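Local coordinates for uncharacterized protein (Bacteroides vulgatus, PDB 4QB7) that probably forms part of the tip of a fimbrium, the filamentous cell-surface appendage that mediates adhesion and biofilm formation, at residues H166-P178 / A258-P272. Numbering follows the deposited sequence.
Sequences HVLTQIANIKVKP and ATALFSDTEALYFIP. With SO4 (sulfate ion), chain B.
Phe262 lays one face of its ring over the backbone of 166-178, with Ile174 N above the ring centre and Asn173 C nearer the rim. Ile171 O comes in at the ring edge, 3.4 Å from Phe262 CE2, while Ile174 CD1 crosses to touch Phe262 CZ at 3.7 Å. The side chain of Asn173 runs past that of Phe262 in the opposite direction, its amide turned only 20° from the ring plane. Asn173 OD1 accepts Phe262 N at 3.1 Å and, weakly, Leu261 N, which also donates to Ile174 O at 2.8 Å. With an alanine in place of Asn173, Phe262 N is likely to be left without its side-chain acceptor, and the loop that leaves strand 259-260 would lose that tie. Farther along, Gln170, its CG anti to the backbone N (chi1 -166°), runs beside Tyr269, with NE2 at the ring edge and the amide plane 74° from the ring. Antiparallel pairing holds both ends: Thr169 with Phe270 and Ile171 with Leu268 on one side of the bulging 261-267 loop, Val176 with Thr259 on the other. Beyond that, a sulfate, probably from the crystallisation liquor, takes Lys177 NZ (2.9 Å) and Ala258 N on O4. In this fimbrillin-like fold, strand 159-178 lies between 259-270 and the parallel strand 323-331; Leu193 and Val190 of strand 186-196 pack against Ile174 and Leu261, respectively.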
loop_
_atom_site.group_PDB
_atom_site.type_symbol
_atom_site.label_atom_id
_atom_site.label_comp_id
_atom_site.label_asym_id
_atom_site.label_seq_id
_atom_site.Cartn_x
_atom_site.Cartn_y
_atom_site.Cartn_z
ATOM N N HIS A 166 1.524 8.137 0.326
ATOM C CA HIS A 166 1.327 6.702 0.044
ATOM C C HIS A 166 0.989 6.551 -1.437
ATOM O O HIS A 166 -0.028 7.090 -1.909
ATOM C CB HIS A 166 0.247 6.118 0.943
ATOM C CG HIS A 166 0.582 6.195 2.407
ATOM N ND1 HIS A 166 1.341 5.220 3.032
ATOM C CD2 HIS A 166 0.228 7.117 3.326
ATOM C CE1 HIS A 166 1.425 5.580 4.301
ATOM N NE2 HIS A 166 0.773 6.716 4.526
ATOM N N VAL A 167 1.903 5.922 -2.196
ATOM C CA VAL A 167 1.784 5.828 -3.654
ATOM C C VAL A 167 1.120 4.516 -4.112
ATOM O O VAL A 167 0.892 4.329 -5.309
ATOM C CB VAL A 167 3.145 6.056 -4.337
ATOM C CG1 VAL A 167 3.678 7.445 -3.994
ATOM C CG2 VAL A 167 4.158 4.968 -3.973
ATOM N N LEU A 168 0.789 3.630 -3.168
ATOM C CA LEU A 168 0.119 2.355 -3.453
ATOM C C LEU A 168 -1.389 2.476 -3.147
ATOM O O LEU A 168 -1.875 3.572 -2.841
ATOM C CB LEU A 168 0.743 1.233 -2.572
ATOM C CG LEU A 168 2.209 0.909 -2.738
ATOM C CD1 LEU A 168 2.614 -0.170 -1.787
ATOM C CD2 LEU A 168 2.527 0.481 -4.151
ATOM N N THR A 169 -2.123 1.356 -3.243
ATOM C CA THR A 169 -3.522 1.301 -2.853
ATOM C C THR A 169 -3.599 0.431 -1.591
ATOM O O THR A 169 -2.879 -0.577 -1.472
ATOM C CB THR A 169 -4.446 0.849 -3.993
ATOM O OG1 THR A 169 -5.784 1.129 -3.608
ATOM C CG2 THR A 169 -4.325 -0.610 -4.331
ATOM N N GLN A 170 -4.416 0.845 -0.632
ATOM C CA GLN A 170 -4.614 0.037 0.562
ATOM C C GLN A 170 -5.985 -0.656 0.562
ATOM O O GLN A 170 -6.992 -0.002 0.278
ATOM C CB GLN A 170 -4.485 0.878 1.830
ATOM C CG GLN A 170 -4.340 -0.004 3.058
ATOM C CD GLN A 170 -4.447 0.741 4.344
ATOM O OE1 GLN A 170 -5.120 0.314 5.271
ATOM N NE2 GLN A 170 -3.760 1.843 4.466
ATOM N N ILE A 171 -6.017 -1.970 0.874
ATOM C CA ILE A 171 -7.245 -2.741 1.122
ATOM C C ILE A 171 -7.247 -2.812 2.633
ATOM O O ILE A 171 -6.534 -3.652 3.207
ATOM C CB ILE A 171 -7.372 -4.118 0.397
ATOM C CG1 ILE A 171 -7.148 -4.030 -1.135
ATOM C CG2 ILE A 171 -8.688 -4.786 0.720
ATOM C CD1 ILE A 171 -7.723 -2.731 -1.868
ATOM N N ALA A 172 -7.859 -1.778 3.270
ATOM C CA ALA A 172 -7.882 -1.612 4.732
ATOM C C ALA A 172 -8.626 -2.747 5.425
ATOM O O ALA A 172 -8.244 -3.144 6.529
ATOM C CB ALA A 172 -8.523 -0.291 5.088
ATOM N N ASN A 173 -9.695 -3.256 4.786
ATOM C CA ASN A 173 -10.489 -4.355 5.303
ATOM C C ASN A 173 -11.490 -4.862 4.296
ATOM O O ASN A 173 -11.785 -4.212 3.307
ATOM C CB ASN A 173 -11.236 -3.957 6.589
ATOM C CG ASN A 173 -11.095 -4.970 7.686
ATOM O OD1 ASN A 173 -11.321 -6.156 7.493
ATOM N ND2 ASN A 173 -10.666 -4.533 8.849
ATOM N N ILE A 174 -11.992 -6.061 4.563
ATOM C CA ILE A 174 -13.079 -6.745 3.880
ATOM C C ILE A 174 -13.981 -7.188 5.029
ATOM O O ILE A 174 -13.548 -7.953 5.894
ATOM C CB ILE A 174 -12.645 -7.858 2.914
ATOM C CG1 ILE A 174 -11.714 -7.283 1.838
ATOM C CG2 ILE A 174 -13.891 -8.473 2.278
ATOM C CD1 ILE A 174 -10.969 -8.241 1.039
ATOM N N LYS A 175 -15.171 -6.563 5.119
ATOM C CA LYS A 175 -16.178 -6.776 6.147
ATOM C C LYS A 175 -17.370 -7.539 5.561
ATOM O O LYS A 175 -17.744 -7.274 4.421
ATOM C CB LYS A 175 -16.627 -5.416 6.687
ATOM C CG LYS A 175 -15.599 -4.653 7.522
ATOM C CD LYS A 175 -16.257 -3.446 8.115
ATOM C CE LYS A 175 -15.366 -2.653 9.036
ATOM N NZ LYS A 175 -15.855 -1.253 9.161
ATOM N N VAL A 176 -17.975 -8.484 6.312
ATOM C CA VAL A 176 -19.112 -9.284 5.815
ATOM C C VAL A 176 -20.306 -9.246 6.771
ATOM O O VAL A 176 -20.123 -9.218 7.980
ATOM C CB VAL A 176 -18.721 -10.763 5.528
ATOM C CG1 VAL A 176 -19.801 -11.464 4.722
ATOM C CG2 VAL A 176 -17.378 -10.876 4.803
ATOM N N LYS A 177 -21.536 -9.282 6.230
ATOM C CA LYS A 177 -22.755 -9.370 7.047
ATOM C C LYS A 177 -23.899 -10.010 6.258
ATOM O O LYS A 177 -23.963 -9.801 5.046
ATOM C CB LYS A 177 -23.198 -7.992 7.570
ATOM C CG LYS A 177 -23.441 -6.968 6.485
ATOM C CD LYS A 177 -24.124 -5.748 6.975
ATOM C CE LYS A 177 -24.129 -4.720 5.874
ATOM N NZ LYS A 177 -24.571 -3.393 6.367
ATOM N N PRO A 178 -24.857 -10.713 6.910
ATOM C CA PRO A 178 -26.053 -11.165 6.175
ATOM C C PRO A 178 -26.998 -9.966 5.949
ATOM O O PRO A 178 -26.796 -8.916 6.588
ATOM C CB PRO A 178 -26.656 -12.193 7.127
ATOM C CG PRO A 178 -26.313 -11.674 8.487
ATOM C CD PRO A 178 -24.960 -11.043 8.352
ATOM N N ALA A 258 -21.283 -4.916 9.909
ATOM C CA ALA A 258 -20.474 -5.864 9.154
ATOM C C ALA A 258 -19.222 -6.181 9.931
ATOM O O ALA A 258 -18.635 -5.279 10.523
ATOM C CB ALA A 258 -20.133 -5.301 7.794
ATOM N N THR A 259 -18.837 -7.463 9.963
ATOM C CA THR A 259 -17.686 -7.977 10.705
ATOM C C THR A 259 -16.438 -8.027 9.828
ATOM O O THR A 259 -16.478 -8.594 8.746
ATOM C CB THR A 259 -18.054 -9.331 11.287
ATOM O OG1 THR A 259 -19.145 -9.110 12.192
ATOM C CG2 THR A 259 -16.883 -10.016 11.985
ATOM N N ALA A 260 -15.326 -7.454 10.320
ATOM C CA ALA A 260 -14.034 -7.423 9.627
ATOM C C ALA A 260 -13.379 -8.817 9.462
ATOM O O ALA A 260 -13.429 -9.645 10.388
ATOM C CB ALA A 260 -13.086 -6.523 10.384
ATOM N N LEU A 261 -12.702 -9.035 8.309
ATOM C CA LEU A 261 -11.975 -10.284 8.035
ATOM C C LEU A 261 -10.457 -10.120 8.290
ATOM O O LEU A 261 -9.751 -11.112 8.469
ATOM C CB LEU A 261 -12.223 -10.808 6.610
ATOM C CG LEU A 261 -13.667 -11.113 6.186
ATOM C CD1 LEU A 261 -13.695 -11.550 4.755
ATOM C CD2 LEU A 261 -14.346 -12.158 7.088
ATOM N N PHE A 262 -9.979 -8.869 8.325
ATOM C CA PHE A 262 -8.583 -8.510 8.619
ATOM C C PHE A 262 -8.483 -8.013 10.034
ATOM O O PHE A 262 -9.423 -7.366 10.513
ATOM C CB PHE A 262 -8.046 -7.394 7.682
ATOM C CG PHE A 262 -8.092 -7.571 6.180
ATOM C CD1 PHE A 262 -8.474 -8.784 5.610
ATOM C CD2 PHE A 262 -7.694 -6.545 5.335
ATOM C CE1 PHE A 262 -8.503 -8.947 4.222
ATOM C CE2 PHE A 262 -7.743 -6.705 3.949
ATOM C CZ PHE A 262 -8.153 -7.903 3.405
ATOM N N SER A 263 -7.315 -8.201 10.679
ATOM C CA SER A 263 -7.130 -7.670 12.026
ATOM C C SER A 263 -6.927 -6.155 11.938
ATOM O O SER A 263 -6.653 -5.647 10.850
ATOM C CB SER A 263 -5.971 -8.366 12.729
ATOM O OG SER A 263 -4.727 -7.854 12.297
ATOM N N ASP A 264 -7.094 -5.440 13.056
ATOM C CA ASP A 264 -6.948 -3.980 13.157
ATOM C C ASP A 264 -5.622 -3.457 12.641
ATOM O O ASP A 264 -5.566 -2.347 12.105
ATOM C CB ASP A 264 -7.094 -3.514 14.622
ATOM C CG ASP A 264 -8.525 -3.399 15.135
ATOM O OD1 ASP A 264 -9.471 -3.397 14.294
ATOM O OD2 ASP A 264 -8.703 -3.282 16.376
ATOM N N THR A 265 -4.560 -4.231 12.832
ATOM C CA THR A 265 -3.213 -3.822 12.467
ATOM C C THR A 265 -2.780 -4.311 11.076
ATOM O O THR A 265 -1.754 -3.841 10.577
ATOM C CB THR A 265 -2.231 -4.304 13.544
ATOM O OG1 THR A 265 -2.450 -5.695 13.808
ATOM C CG2 THR A 265 -2.373 -3.516 14.834
ATOM N N GLU A 266 -3.548 -5.214 10.443
ATOM C CA GLU A 266 -3.185 -5.766 9.141
ATOM C C GLU A 266 -4.022 -5.195 7.964
ATOM O O GLU A 266 -5.231 -4.959 8.095
ATOM C CB GLU A 266 -3.252 -7.295 9.188
ATOM C CG GLU A 266 -2.149 -7.852 10.081
ATOM C CD GLU A 266 -2.165 -9.316 10.479
ATOM O OE1 GLU A 266 -3.143 -10.038 10.173
ATOM O OE2 GLU A 266 -1.183 -9.735 11.130
ATOM N N ALA A 267 -3.330 -4.916 6.836
ATOM C CA ALA A 267 -3.897 -4.396 5.585
ATOM C C ALA A 267 -3.045 -4.846 4.399
ATOM O O ALA A 267 -1.907 -5.270 4.590
ATOM C CB ALA A 267 -3.981 -2.882 5.626
ATOM N N LEU A 268 -3.598 -4.769 3.182
ATOM C CA LEU A 268 -2.909 -5.151 1.943
ATOM C C LEU A 268 -2.527 -3.908 1.189
ATOM O O LEU A 268 -3.310 -2.963 1.142
ATOM C CB LEU A 268 -3.813 -6.046 1.073
ATOM C CG LEU A 268 -4.400 -7.318 1.714
ATOM C CD1 LEU A 268 -5.454 -7.899 0.839
ATOM C CD2 LEU A 268 -3.326 -8.383 1.955
ATOM N N TYR A 269 -1.320 -3.887 0.610
ATOM C CA TYR A 269 -0.785 -2.732 -0.135
ATOM C C TYR A 269 -0.362 -3.173 -1.499
ATOM O O TYR A 269 0.647 -3.866 -1.642
ATOM C CB TYR A 269 0.408 -2.066 0.603
ATOM C CG TYR A 269 0.193 -1.878 2.084
ATOM C CD1 TYR A 269 -0.669 -0.900 2.564
ATOM C CD2 TYR A 269 0.838 -2.691 3.010
ATOM C CE1 TYR A 269 -0.883 -0.727 3.932
ATOM C CE2 TYR A 269 0.653 -2.510 4.387
ATOM C CZ TYR A 269 -0.221 -1.535 4.839
ATOM O OH TYR A 269 -0.460 -1.381 6.177
ATOM N N PHE A 270 -1.118 -2.758 -2.512
ATOM C CA PHE A 270 -0.867 -3.159 -3.901
ATOM C C PHE A 270 -0.454 -2.003 -4.788
ATOM O O PHE A 270 -0.820 -0.869 -4.485
ATOM C CB PHE A 270 -2.169 -3.754 -4.490
ATOM C CG PHE A 270 -2.545 -5.132 -4.010
ATOM C CD1 PHE A 270 -1.950 -6.261 -4.558
ATOM C CD2 PHE A 270 -3.503 -5.304 -3.022
ATOM C CE1 PHE A 270 -2.293 -7.539 -4.105
ATOM C CE2 PHE A 270 -3.873 -6.585 -2.599
ATOM C CZ PHE A 270 -3.263 -7.692 -3.140
ATOM N N ILE A 271 0.235 -2.307 -5.939
ATOM C CA ILE A 271 0.501 -1.349 -7.011
ATOM C C ILE A 271 -0.923 -0.990 -7.513
ATOM O O ILE A 271 -1.743 -1.906 -7.731
ATOM C CB ILE A 271 1.448 -1.896 -8.112
ATOM C CG1 ILE A 271 2.840 -2.224 -7.545
ATOM C CG2 ILE A 271 1.567 -0.900 -9.263
ATOM C CD1 ILE A 271 3.643 -3.130 -8.361
ATOM N N PRO A 272 -1.288 0.315 -7.549
ATOM C CA PRO A 272 -2.671 0.671 -7.910
ATOM C C PRO A 272 -3.032 0.325 -9.357
ATOM O O PRO A 272 -2.145 0.054 -10.186
ATOM C CB PRO A 272 -2.710 2.187 -7.667
ATOM C CG PRO A 272 -1.320 2.627 -7.844
ATOM C CD PRO A 272 -0.467 1.523 -7.310
HETATM S S SO4 B . -21.555 -1.578 7.928
HETATM O O1 SO4 B . -21.887 -0.826 9.134
HETATM O O2 SO4 B . -21.940 -0.836 6.717
HETATM O O3 SO4 B . -20.104 -1.817 7.906
HETATM O O4 SO4 B . -22.307 -2.824 8.011
HETATM O O HOH W 1 -10.869 -4.639 12.230
HETATM O O HOH W 2 -21.254 -9.181 10.496
#